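Local coordinates for putative Zn-dependent exopeptidase (Bacteroides vulgatus ATCC 8482, PDB 3GUX), which probably acts as a zinc-dependent exopeptidase of family M28, removing residues from the N-terminus of peptides as an aminopeptidase, at residues P22-A26 with D27-Q31. Residues are numbered along the deposited sequence; the frame is centred on the assembly and turned at random. Where two conformers were deposited one is given.
Sequences PEFDA and DSAYQ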
loop_
_atom_site.group_PDB
_atom_site.type_symbol
_atom_site.label_atom_id
_atom_site.label_comp_id
_atom_site.label_asym_id
_atom_site.label_seq_id
_atom_site.Cartn_x
_atom_site.Cartn_y
_atom_site.Cartn_z
ATOM N N PRO A 22 -3.041 5.739 -17.363
ATOM C CA PRO A 22 -2.610 4.589 -18.151
ATOM C C PRO A 22 -3.258 3.341 -17.615
ATOM O O PRO A 22 -3.731 3.333 -16.467
ATOM C CB PRO A 22 -1.112 4.511 -17.890
ATOM C CG PRO A 22 -0.732 5.888 -17.521
ATOM C CD PRO A 22 -1.889 6.447 -16.773
ATOM N N GLU A 23 -3.268 2.295 -18.421
ATOM C CA GLU A 23 -3.913 1.051 -18.030
ATOM C C GLU A 23 -3.075 0.218 -17.067
ATOM O O GLU A 23 -1.906 -0.118 -17.349
ATOM C CB GLU A 23 -4.243 0.216 -19.274
ATOM C CG GLU A 23 -5.242 0.855 -20.179
ATOM C CD GLU A 23 -6.636 1.000 -19.570
ATOM O OE1 GLU A 23 -7.058 0.126 -18.785
ATOM O OE2 GLU A 23 -7.327 1.976 -19.921
ATOM N N PHE A 24 -3.671 -0.077 -15.911
ATOM C CA PHE A 24 -3.078 -0.965 -14.941
ATOM C C PHE A 24 -3.174 -2.353 -15.542
ATOM O O PHE A 24 -4.235 -2.736 -15.989
ATOM C CB PHE A 24 -3.874 -0.889 -13.618
ATOM C CG PHE A 24 -3.443 -1.851 -12.544
ATOM C CD1 PHE A 24 -4.011 -3.116 -12.464
ATOM C CD2 PHE A 24 -2.502 -1.472 -11.579
ATOM C CE1 PHE A 24 -3.631 -4.007 -11.489
ATOM C CE2 PHE A 24 -2.104 -2.367 -10.561
ATOM C CZ PHE A 24 -2.676 -3.632 -10.524
ATOM N N ASP A 25 -2.071 -3.105 -15.533
ATOM C CA ASP A 25 -2.045 -4.492 -16.061
ATOM C C ASP A 25 -2.228 -5.479 -14.931
ATOM O O ASP A 25 -1.291 -5.731 -14.143
ATOM C CB ASP A 25 -0.748 -4.764 -16.823
ATOM C CG ASP A 25 -0.848 -5.986 -17.737
ATOM O OD1 ASP A 25 -0.840 -7.113 -17.238
ATOM O OD2 ASP A 25 -0.997 -5.790 -18.957
ATOM N N ALA A 26 -3.446 -6.004 -14.818
ATOM C CA ALA A 26 -3.777 -6.953 -13.760
ATOM C C ALA A 26 -3.011 -8.280 -13.849
ATOM O O ALA A 26 -2.760 -8.892 -12.774
ATOM C CB ALA A 26 -5.286 -7.191 -13.694
ATOM N N ASP A 27 -2.656 -8.754 -15.053
ATOM C CA ASP A 27 -1.869 -9.998 -15.136
ATOM C C ASP A 27 -0.443 -9.762 -14.618
ATOM O O ASP A 27 0.156 -10.653 -14.041
ATOM C CB ASP A 27 -1.814 -10.596 -16.541
ATOM C CG ASP A 27 -1.218 -11.985 -16.536
ATOM O OD1 ASP A 27 -1.680 -12.828 -15.736
ATOM O OD2 ASP A 27 -0.281 -12.238 -17.313
ATOM N N SER A 28 0.099 -8.570 -14.846
ATOM C CA SER A 28 1.399 -8.195 -14.318
ATOM C C SER A 28 1.336 -8.178 -12.771
ATOM O O SER A 28 2.164 -8.802 -12.145
ATOM C CB SER A 28 1.831 -6.848 -14.889
ATOM O OG SER A 28 3.128 -6.518 -14.472
ATOM N N ALA A 29 0.309 -7.536 -12.189
ATOM C CA ALA A 29 0.149 -7.498 -10.722
ATOM C C ALA A 29 0.004 -8.923 -10.184
ATOM O O ALA A 29 0.609 -9.267 -9.192
ATOM C CB ALA A 29 -1.043 -6.608 -10.278
ATOM N N TYR A 30 -0.783 -9.750 -10.871
ATOM C CA TYR A 30 -0.972 -11.157 -10.494
ATOM C C TYR A 30 0.366 -11.896 -10.400
ATOM O O TYR A 30 0.613 -12.611 -9.429
ATOM C CB TYR A 30 -1.904 -11.854 -11.509
ATOM C CG TYR A 30 -2.316 -13.264 -11.123
ATOM C CD1 TYR A 30 -1.492 -14.342 -11.368
ATOM C CD2 TYR A 30 -3.527 -13.494 -10.476
ATOM C CE1 TYR A 30 -1.875 -15.604 -10.996
ATOM C CE2 TYR A 30 -3.926 -14.755 -10.132
ATOM C CZ TYR A 30 -3.102 -15.799 -10.379
ATOM O OH TYR A 30 -3.482 -17.068 -10.005
ATOM N N GLN A 31 1.233 -11.708 -11.393
ATOM C CA GLN A 31 2.543 -12.338 -11.362
ATOM C C GLN A 31 3.453 -11.869 -10.214
ATOM O O GLN A 31 4.203 -12.685 -9.640
ATOM C CB GLN A 31 3.250 -12.159 -12.714
ATOM C CG GLN A 31 2.544 -12.870 -13.876
ATOM C CD GLN A 31 2.254 -14.348 -13.617
ATOM O OE1 GLN A 31 1.227 -14.850 -14.064
ATOM N NE2 GLN A 31 3.140 -15.041 -12.885
#
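The ring of Phe24 meets the first turn of the helix through its far corner: Phe24 CZ lies 3.4 Å from the methyl CB of Ala29, which comes in obliquely, while CE1 stands a little farther off. With CG anti to the backbone N (chi1 175°), the ring reaches past the helix start to that methyl. The other flat group, the carboxylate of Asp25, caps the helix. Asp25 OD1 accepts from Ser28 N at 3.0 Å on its anti lone pair, the one away from OD2, in a somewhat bent bond (149° at the hydrogen). This is an N-cap, and the 3.8 Å approach of Asp25 CB to Ser28 CB packs the two side chains alongside. Replacing Asp25 with alanine is likely to leave the N-H of Ser28 without its side-chain acceptor, and the start of the helix less firmly capped. Behind the cap the ordinary helical bonds begin, Ala29 N to Asp25 O at 3.1 Å and Tyr30 N to Ala26 O at 2.9 Å. Outside this turn, Ser28 OG bonds to Glu139, whose carboxylate also accepts from Asp25 N, and in the conformer modelled here Asp27 pairs with Arg296. The start of helix 26-37 is thereby fastened to helix 131-146 through Glu139 and to helix 296-311 mainly through Lys300, bound to Phe24 O, and the cation-pi contact of Arg296 with Tyr30.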